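Protein RnfH (Haemophilus influenzae, PDB 2HJ1) is of unknown function but belongs to the RnfH family of the ubiquitin clan and forms a domain-swapped dimer in the crystal. Local coordinates at residues N14-Y19 and L27-V32; Y19-R24 and S49-I54. One frame throughout, in Å; residues are numbered along the deposited sequence.

Interaction 1: N14-Y19 and L27-V32; sequences NIEIAY and LKSFQV
Ile-15 and Phe-30 form a hydrogen-bonded antiparallel pair, with Ile-15 N to Phe-30 O at 3.0 Å and Phe-30 N to Ile-15 O at 2.9 Å. Ile-17 and Lys-28 repeat this pairing, and all four N-H...O angles are at least 164°. The N-to-C directions of these two segments make 150°, a departure from exact antiparallel that reflects the strand twist. The more buried, apolar side carries Ile-15, Ile-17, Phe-30 and Val-32. CG1 of Ile-15, placed between the backbone N and the carbonyl carbon (chi1 61°), reaches CG1 of Val-32 at 3.9 Å, the two side chains crossing at about a right angle. Ile-15 CD1 lies at the edge of the Phe-30 ring, near its plane, whereas Ile-17 CD1 approaches CE2 of that ring obliquely at 4.1 Å. Ser-45 of helix 38-45 touches Ile-17 and Phe-30 here. The other side is more exposed and hydrated, though its contacts are as close: Ala-18 CB meets Leu-27 CD1 at 3.6 Å, Asn-14 ND2 rests against Gln-31 CB at 3.6 Å, and a water joins Ser-29 OG to Asn-14 ND2, the latter by a weak bond. Glu-16 to Tyr-19 also form a parallel ladder with a strand of the second subunit. This is a beta hairpin, consistent with the first hairpin of a ubiquitin-like beta-grasp fold whose sheet continues across a domain-swapped dimer.

Interaction 2: Y19-R24 and S49-I54; sequences YAFPER and SQFPEI. With SO4 (sulfate ion), chain F.
Gln-50 NE2 donates to sulfate O2 at 3.0 Å with a nearly straight N-H...O angle of 173°, and the same ion lies near the ring of Phe-51. The ion probably comes from the crystallisation liquor. Phe-51 is held between neighbours: Tyr-19 CD2 sits 3.7 Å above one face, offset toward the rim, and Gln-50 CG lies over the opposite face. The Tyr-19 and Phe-51 planes are 59° apart with centroids 4.9 Å from each other, an edge-to-face pair in which Tyr-19 supplies the edge. These contacts join the end of strand 12-19 and the loop after it to the turn that follows helix 47-50, in what is probably a ubiquitin-like beta-grasp fold, given the family. Phe-51 CE1 also lies over one face of Phe-21, offset toward the rim and 3.3 Å from its CG; the two rings as a whole meet obliquely, their planes 51° apart, and with Tyr-19 they form an aromatic cluster. In Tyr-19, chi1 of 178° sets CG anti to the backbone N. Ile-54 CD1 lies over the centre of the Tyr-19 ring at 3.7 Å, a CH-pi contact almost on the ring normal. Tyr-19 OH comes 3.5 Å from Glu-53 CG, and it makes a weak hydrogen bond to Arg-84 of the second subunit, which also forms a long, weak ion pair with Glu-53 OE1.

Tyr-19 belongs to both contacts: it ends the paired strand of interaction 1 and carries its ring into interaction 2; the centres of the two contacts are about 15 Å apart. Interaction 1 lies about 6 Å from the chain centre and holds two neighbouring strands mainly by backbone hydrogen bonds, with one mostly buried, apolar side and one more exposed, more polar side. Interaction 2 lies about 15 Å from that centre, yet its touching residues are largely buried. It joins the hairpin loop to the turn after helix 47-50 through aromatic and aliphatic side chains, with no hydrogen bond between its segments. Both border the second subunit, by a parallel ladder of residues 16-19 and, around 19-24 and 49-54, mainly by side chains.

Interaction 1: N14-Y19 and L27-V32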
ATOM      1  N   ASN B  14       1.107  -7.210  12.948  1.00 41.33           N
ATOM      2  CA  ASN B  14      -0.271  -6.846  12.660  1.00 41.19           C
ATOM      3  C   ASN B  14      -0.450  -6.518  11.204  1.00 39.55           C
ATOM      4  O   ASN B  14       0.315  -5.732  10.619  1.00 38.22           O
ATOM      5  CB  ASN B  14      -0.757  -5.694  13.543  1.00 41.68           C
ATOM      6  CG  ASN B  14      -0.653  -6.044  15.035  1.00 45.79           C
ATOM      7  OD1 ASN B  14       0.305  -5.630  15.700  1.00 48.40           O
ATOM      8  ND2 ASN B  14      -1.581  -6.864  15.534  1.00 42.90           N
ATOM      9  N   ILE B  15      -1.487  -7.120  10.628  1.00 38.52           N
ATOM     10  CA  ILE B  15      -1.790  -6.909   9.207  1.00 37.90           C
ATOM     11  C   ILE B  15      -3.249  -6.577   9.066  1.00 37.46           C
ATOM     12  O   ILE B  15      -4.025  -6.881   9.968  1.00 38.57           O
ATOM     13  CB  ILE B  15      -1.367  -8.155   8.329  1.00 37.43           C
ATOM     14  CG1 ILE B  15      -2.082  -9.460   8.688  1.00 37.15           C
ATOM     15  CG2 ILE B  15       0.132  -8.409   8.476  1.00 37.87           C
ATOM     16  CD1 ILE B  15      -3.464  -9.691   8.020  1.00 38.12           C
ATOM     17  N   GLU B  16      -3.634  -5.989   7.940  1.00 35.50           N
ATOM     18  CA  GLU B  16      -5.027  -5.727   7.634  1.00 36.11           C
ATOM     19  C   GLU B  16      -5.486  -6.404   6.367  1.00 33.63           C
ATOM     20  O   GLU B  16      -4.691  -6.645   5.456  1.00 33.56           O
ATOM     21  CB  GLU B  16      -5.306  -4.219   7.539  1.00 35.29           C
ATOM     22  CG  GLU B  16      -5.046  -3.459   8.841  1.00 40.67           C
ATOM     23  CD  GLU B  16      -5.245  -1.955   8.659  1.00 42.68           C
ATOM     24  OE1 GLU B  16      -4.611  -1.373   7.759  1.00 50.09           O
ATOM     25  OE2 GLU B  16      -6.077  -1.363   9.389  1.00 52.61           O
ATOM     26  N   ILE B  17      -6.781  -6.693   6.292  1.00 33.91           N
ATOM     27  CA  ILE B  17      -7.395  -7.152   5.046  1.00 33.35           C
ATOM     28  C   ILE B  17      -8.590  -6.285   4.749  1.00 33.26           C
ATOM     29  O   ILE B  17      -9.399  -6.026   5.657  1.00 32.58           O
ATOM     30  CB  ILE B  17      -7.821  -8.651   5.150  1.00 34.58           C
ATOM     31  CG1 ILE B  17      -6.574  -9.488   5.395  1.00 35.41           C
ATOM     32  CG2 ILE B  17      -8.478  -9.141   3.850  1.00 33.08           C
ATOM     33  CD1 ILE B  17      -6.931 -10.945   5.777  1.00 37.75           C
ATOM     34  N   ALA B  18      -8.704  -5.835   3.492  1.00 32.32           N
ATOM     35  CA  ALA B  18      -9.783  -4.932   3.070  1.00 33.39           C
ATOM     36  C   ALA B  18     -10.457  -5.497   1.833  1.00 34.20           C
ATOM     37  O   ALA B  18      -9.792  -6.040   0.957  1.00 34.45           O
ATOM     38  CB  ALA B  18      -9.230  -3.511   2.736  1.00 31.51           C
ATOM     39  N   TYR B  19     -11.761  -5.327   1.767  1.00 36.19           N
ATOM     40  CA  TYR B  19     -12.525  -5.771   0.631  1.00 38.73           C
ATOM     41  C   TYR B  19     -13.790  -4.947   0.633  1.00 40.16           C
ATOM     42  O   TYR B  19     -14.499  -4.904   1.638  1.00 40.86           O
ATOM     43  CB  TYR B  19     -12.876  -7.266   0.770  1.00 38.38           C
ATOM     44  CG  TYR B  19     -13.729  -7.831  -0.359  1.00 37.98           C
ATOM     45  CD1 TYR B  19     -13.230  -7.969  -1.672  1.00 38.85           C
ATOM     46  CD2 TYR B  19     -15.010  -8.251  -0.104  1.00 37.91           C
ATOM     47  CE1 TYR B  19     -14.046  -8.498  -2.720  1.00 39.82           C
ATOM     48  CE2 TYR B  19     -15.812  -8.805  -1.130  1.00 41.97           C
ATOM     49  CZ  TYR B  19     -15.330  -8.913  -2.407  1.00 40.31           C
ATOM     50  OH  TYR B  19     -16.168  -9.474  -3.345  1.00 44.30           O
ATOM     51  N   LEU B  27     -13.137  -4.546   6.612  1.00 35.76           N
ATOM     52  CA  LEU B  27     -11.878  -3.938   6.975  1.00 37.50           C
ATOM     53  C   LEU B  27     -11.477  -4.474   8.351  1.00 36.80           C
ATOM     54  O   LEU B  27     -12.023  -4.048   9.349  1.00 37.86           O
ATOM     55  CB  LEU B  27     -12.060  -2.411   7.023  1.00 37.32           C
ATOM     56  CG  LEU B  27     -12.240  -1.421   5.832  1.00 42.10           C
ATOM     57  CD1 LEU B  27     -11.944  -1.891   4.434  1.00 42.15           C
ATOM     58  CD2 LEU B  27     -13.523  -0.546   5.810  1.00 41.83           C
ATOM     59  N   LYS B  28     -10.515  -5.376   8.409  1.00 36.15           N
ATOM     60  CA  LYS B  28     -10.150  -6.050   9.669  1.00 36.81           C
ATOM     61  C   LYS B  28      -8.658  -6.145   9.830  1.00 36.08           C
ATOM     62  O   LYS B  28      -7.951  -6.393   8.874  1.00 36.33           O
ATOM     63  CB  LYS B  28     -10.755  -7.470   9.758  1.00 35.99           C
ATOM     64  CG  LYS B  28     -12.265  -7.427   9.782  1.00 37.58           C
ATOM     65  CD  LYS B  28     -12.868  -8.445  10.653  1.00 39.66           C
ATOM     66  CE  LYS B  28     -14.363  -8.295  10.671  1.00 40.32           C
ATOM     67  NZ  LYS B  28     -15.098  -9.613  10.942  1.00 37.98           N
ATOM     68  N   SER B  29      -8.206  -5.956  11.062  1.00 34.95           N
ATOM     69  CA  SER B  29      -6.835  -6.081  11.432  1.00 35.52           C
ATOM     70  C   SER B  29      -6.693  -7.380  12.244  1.00 35.77           C
ATOM     71  O   SER B  29      -7.593  -7.724  13.024  1.00 35.15           O
ATOM     72  CB  SER B  29      -6.413  -4.813  12.247  1.00 36.64           C
ATOM     73  OG  SER B  29      -5.106  -4.987  12.738  1.00 41.54           O
ATOM     74  N   PHE B  30      -5.596  -8.116  12.015  1.00 35.53           N
ATOM     75  CA  PHE B  30      -5.308  -9.380  12.714  1.00 36.29           C
ATOM     76  C   PHE B  30      -3.897  -9.380  13.204  1.00 36.42           C
ATOM     77  O   PHE B  30      -3.009  -8.859  12.555  1.00 36.86           O
ATOM     78  CB  PHE B  30      -5.469 -10.613  11.786  1.00 34.57           C
ATOM     79  CG  PHE B  30      -6.876 -10.798  11.272  1.00 34.49           C
ATOM     80  CD1 PHE B  30      -7.823 -11.414  12.055  1.00 33.03           C
ATOM     81  CD2 PHE B  30      -7.252 -10.289  10.023  1.00 32.22           C
ATOM     82  CE1 PHE B  30      -9.157 -11.551  11.610  1.00 34.62           C
ATOM     83  CE2 PHE B  30      -8.568 -10.429   9.555  1.00 30.97           C
ATOM     84  CZ  PHE B  30      -9.510 -11.060  10.339  1.00 33.72           C
ATOM     85  N   GLN B  31      -3.697 -10.006  14.342  1.00 37.60           N
ATOM     86  CA  GLN B  31      -2.367 -10.313  14.809  1.00 39.01           C
ATOM     87  C   GLN B  31      -1.988 -11.687  14.270  1.00 39.55           C
ATOM     88  O   GLN B  31      -2.764 -12.630  14.399  1.00 39.45           O
ATOM     89  CB  GLN B  31      -2.325 -10.316  16.335  1.00 38.67           C
ATOM     90  CG  GLN B  31      -0.912 -10.482  16.902  1.00 41.30           C
ATOM     91  CD  GLN B  31      -0.942 -10.641  18.414  1.00 46.91           C
ATOM     92  OE1 GLN B  31      -1.291  -9.704  19.127  1.00 46.94           O
ATOM     93  NE2 GLN B  31      -0.610 -11.836  18.903  1.00 45.79           N
ATOM     94  N   VAL B  32      -0.810 -11.791  13.642  1.00 40.89           N
ATOM     95  CA  VAL B  32      -0.403 -13.041  12.951  1.00 41.96           C
ATOM     96  C   VAL B  32       1.066 -13.364  13.246  1.00 44.10           C
ATOM     97  O   VAL B  32       1.837 -12.463  13.653  1.00 43.82           O
ATOM     98  CB  VAL B  32      -0.623 -12.917  11.414  1.00 42.55           C
ATOM     99  CG1 VAL B  32      -2.078 -12.545  11.105  1.00 40.21           C
ATOM    100  CG2 VAL B  32       0.320 -11.857  10.773  1.00 40.18           C
TER
HETATM  101  O   HOH W   1      -4.253  -6.503  14.995  1.00 44.37           O

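Interaction 2: Y19-R24 and S49-I54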
ATOM      1  N   TYR B  19     -11.761  -5.327   1.767  1.00 36.19           N
ATOM      2  CA  TYR B  19     -12.525  -5.771   0.631  1.00 38.73           C
ATOM      3  C   TYR B  19     -13.790  -4.947   0.633  1.00 40.16           C
ATOM      4  O   TYR B  19     -14.499  -4.904   1.638  1.00 40.86           O
ATOM      5  CB  TYR B  19     -12.876  -7.266   0.770  1.00 38.38           C
ATOM      6  CG  TYR B  19     -13.729  -7.831  -0.359  1.00 37.98           C
ATOM      7  CD1 TYR B  19     -13.230  -7.969  -1.672  1.00 38.85           C
ATOM      8  CD2 TYR B  19     -15.010  -8.251  -0.104  1.00 37.91           C
ATOM      9  CE1 TYR B  19     -14.046  -8.498  -2.720  1.00 39.82           C
ATOM     10  CE2 TYR B  19     -15.812  -8.805  -1.130  1.00 41.97           C
ATOM     11  CZ  TYR B  19     -15.330  -8.913  -2.407  1.00 40.31           C
ATOM     12  OH  TYR B  19     -16.168  -9.474  -3.345  1.00 44.30           O
ATOM     13  N   ALA B  20     -14.140  -4.347  -0.490  1.00 42.59           N
ATOM     14  CA  ALA B  20     -15.227  -3.350  -0.428  1.00 47.22           C
ATOM     15  C   ALA B  20     -16.543  -3.899  -0.920  1.00 50.60           C
ATOM     16  O   ALA B  20     -16.869  -3.797  -2.081  1.00 52.49           O
ATOM     17  CB  ALA B  20     -14.880  -2.110  -1.172  1.00 45.85           C
ATOM     18  N   PHE B  21     -17.290  -4.495  -0.005  1.00 54.69           N
ATOM     19  CA  PHE B  21     -18.599  -4.995  -0.299  1.00 57.38           C
ATOM     20  C   PHE B  21     -19.442  -3.732  -0.291  1.00 58.81           C
ATOM     21  O   PHE B  21     -19.650  -3.125   0.788  1.00 57.08           O
ATOM     22  CB  PHE B  21     -19.012  -5.980   0.783  1.00 58.23           C
ATOM     23  CG  PHE B  21     -20.349  -6.621   0.563  1.00 60.92           C
ATOM     24  CD1 PHE B  21     -21.373  -6.446   1.492  1.00 61.96           C
ATOM     25  CD2 PHE B  21     -20.572  -7.466  -0.550  1.00 63.82           C
ATOM     26  CE1 PHE B  21     -22.606  -7.082   1.315  1.00 62.07           C
ATOM     27  CE2 PHE B  21     -21.803  -8.102  -0.724  1.00 63.60           C
ATOM     28  CZ  PHE B  21     -22.818  -7.894   0.212  1.00 62.07           C
ATOM     29  N   PRO B  22     -19.896  -3.312  -1.509  1.00 60.02           N
ATOM     30  CA  PRO B  22     -20.439  -1.951  -1.654  1.00 60.01           C
ATOM     31  C   PRO B  22     -21.723  -1.849  -0.795  1.00 59.38           C
ATOM     32  O   PRO B  22     -22.592  -2.759  -0.779  1.00 61.49           O
ATOM     33  CB  PRO B  22     -20.656  -1.789  -3.173  1.00 60.32           C
ATOM     34  CG  PRO B  22     -20.861  -3.236  -3.678  1.00 60.49           C
ATOM     35  CD  PRO B  22     -19.978  -4.101  -2.765  1.00 59.67           C
ATOM     36  N   GLU B  23     -21.775  -0.777  -0.034  1.00 56.68           N
ATOM     37  CA  GLU B  23     -22.593  -0.663   1.185  1.00 56.06           C
ATOM     38  C   GLU B  23     -22.451  -1.575   2.460  1.00 53.91           C
ATOM     39  O   GLU B  23     -23.293  -1.501   3.343  1.00 55.02           O
ATOM     40  CB  GLU B  23     -24.053  -0.338   0.854  1.00 57.43           C
ATOM     41  CG  GLU B  23     -24.223   1.022   0.139  1.00 58.70           C
ATOM     42  CD  GLU B  23     -25.669   1.457   0.110  1.00 63.92           C
ATOM     43  OE1 GLU B  23     -26.490   0.719   0.732  1.00 64.30           O
ATOM     44  OE2 GLU B  23     -25.967   2.523  -0.506  1.00 65.31           O
ATOM     45  N   ARG B  24     -21.397  -2.382   2.563  0.50 52.05           N
ATOM     46  CA  ARG B  24     -20.843  -2.725   3.911  0.50 50.13           C
ATOM     47  C   ARG B  24     -19.448  -3.344   3.840  0.50 48.33           C
ATOM     48  O   ARG B  24     -19.267  -4.565   3.756  0.50 48.85           O
ATOM     49  CB  ARG B  24     -21.796  -3.529   4.817  0.50 50.30           C
ATOM     50  CG  ARG B  24     -21.299  -3.697   6.269  0.50 51.06           C
ATOM     51  CD  ARG B  24     -20.835  -2.393   6.901  0.50 48.63           C
ATOM     52  NE  ARG B  24     -19.371  -2.251   6.928  0.50 47.73           N
ATOM     53  CZ  ARG B  24     -18.603  -2.419   8.004  0.50 44.24           C
ATOM     54  NH1 ARG B  24     -17.298  -2.278   7.893  0.50 45.35           N
ATOM     55  NH2 ARG B  24     -19.118  -2.759   9.177  0.50 44.62           N
ATOM     56  N   SER B  49     -15.311 -17.283   3.373  1.00 38.40           N
ATOM     57  CA  SER B  49     -16.659 -17.773   3.772  1.00 39.94           C
ATOM     58  C   SER B  49     -17.735 -16.682   3.748  1.00 39.95           C
ATOM     59  O   SER B  49     -18.870 -16.922   3.315  1.00 40.51           O
ATOM     60  CB  SER B  49     -16.613 -18.443   5.151  1.00 40.81           C
ATOM     61  OG  SER B  49     -15.594 -19.446   5.135  1.00 45.91           O
ATOM     62  N   GLN B  50     -17.384 -15.474   4.191  1.00 38.98           N
ATOM     63  CA  GLN B  50     -18.325 -14.377   4.183  1.00 38.61           C
ATOM     64  C   GLN B  50     -18.619 -13.924   2.742  1.00 39.32           C
ATOM     65  O   GLN B  50     -19.741 -13.542   2.427  1.00 40.44           O
ATOM     66  CB  GLN B  50     -17.774 -13.213   5.016  1.00 38.05           C
ATOM     67  CG  GLN B  50     -18.762 -12.038   5.154  1.00 37.18           C
ATOM     68  CD  GLN B  50     -18.242 -10.961   6.070  1.00 37.22           C
ATOM     69  OE1 GLN B  50     -17.168 -11.104   6.671  1.00 36.65           O
ATOM     70  NE2 GLN B  50     -18.981  -9.864   6.173  1.00 32.93           N
ATOM     71  N   PHE B  51     -17.614 -13.916   1.878  1.00 39.33           N
ATOM     72  CA  PHE B  51     -17.839 -13.497   0.493  1.00 40.08           C
ATOM     73  C   PHE B  51     -17.397 -14.591  -0.467  1.00 41.03           C
ATOM     74  O   PHE B  51     -16.292 -14.537  -0.977  1.00 40.22           O
ATOM     75  CB  PHE B  51     -17.065 -12.222   0.205  1.00 39.79           C
ATOM     76  CG  PHE B  51     -17.389 -11.087   1.148  1.00 38.72           C
ATOM     77  CD1 PHE B  51     -18.525 -10.313   0.960  1.00 43.16           C
ATOM     78  CD2 PHE B  51     -16.555 -10.792   2.210  1.00 35.80           C
ATOM     79  CE1 PHE B  51     -18.826  -9.258   1.842  1.00 42.46           C
ATOM     80  CE2 PHE B  51     -16.840  -9.750   3.057  1.00 35.81           C
ATOM     81  CZ  PHE B  51     -17.967  -8.981   2.870  1.00 38.60           C
ATOM     82  N   PRO B  52     -18.272 -15.586  -0.719  1.00 42.41           N
ATOM     83  CA  PRO B  52     -17.843 -16.706  -1.557  1.00 42.34           C
ATOM     84  C   PRO B  52     -17.630 -16.347  -3.044  1.00 42.06           C
ATOM     85  O   PRO B  52     -17.045 -17.152  -3.792  1.00 41.22           O
ATOM     86  CB  PRO B  52     -18.939 -17.743  -1.346  1.00 42.59           C
ATOM     87  CG  PRO B  52     -20.159 -16.967  -1.039  1.00 44.05           C
ATOM     88  CD  PRO B  52     -19.686 -15.720  -0.289  1.00 42.94           C
ATOM     89  N   GLU B  53     -18.041 -15.141  -3.455  1.00 40.67           N
ATOM     90  CA  GLU B  53     -17.705 -14.629  -4.778  1.00 41.15           C
ATOM     91  C   GLU B  53     -16.227 -14.262  -4.962  1.00 39.70           C
ATOM     92  O   GLU B  53     -15.795 -14.100  -6.078  1.00 40.17           O
ATOM     93  CB  GLU B  53     -18.549 -13.404  -5.122  1.00 42.65           C
ATOM     94  CG  GLU B  53     -18.260 -12.222  -4.144  1.00 46.45           C
ATOM     95  CD  GLU B  53     -19.260 -12.127  -2.979  1.00 50.87           C
ATOM     96  OE1 GLU B  53     -19.804 -11.025  -2.785  1.00 58.12           O
ATOM     97  OE2 GLU B  53     -19.542 -13.111  -2.278  1.00 49.37           O
ATOM     98  N   ILE B  54     -15.438 -14.155  -3.898  1.00 38.23           N
ATOM     99  CA  ILE B  54     -14.000 -13.866  -4.064  1.00 36.10           C
ATOM    100  C   ILE B  54     -13.312 -15.121  -4.666  1.00 38.19           C
ATOM    101  O   ILE B  54     -13.482 -16.223  -4.145  1.00 37.27           O
ATOM    102  CB  ILE B  54     -13.310 -13.500  -2.735  1.00 35.72           C
ATOM    103  CG1 ILE B  54     -13.795 -12.127  -2.201  1.00 33.68           C
ATOM    104  CG2 ILE B  54     -11.760 -13.498  -2.874  1.00 31.40           C
ATOM    105  CD1 ILE B  54     -13.266 -11.836  -0.749  1.00 35.04           C
TER
HETATM  106  S   SO4 F 204     -22.515  -8.889   5.036  0.70 68.12           S
HETATM  107  O1  SO4 F 204     -22.074  -8.369   6.321  0.70 67.83           O
HETATM  108  O2  SO4 F 204     -21.548  -9.889   4.572  0.70 62.61           O
HETATM  109  O3  SO4 F 204     -23.833  -9.529   5.172  0.70 67.18           O
HETATM  110  O4  SO4 F 204     -22.668  -7.731   4.161  0.70 66.78           O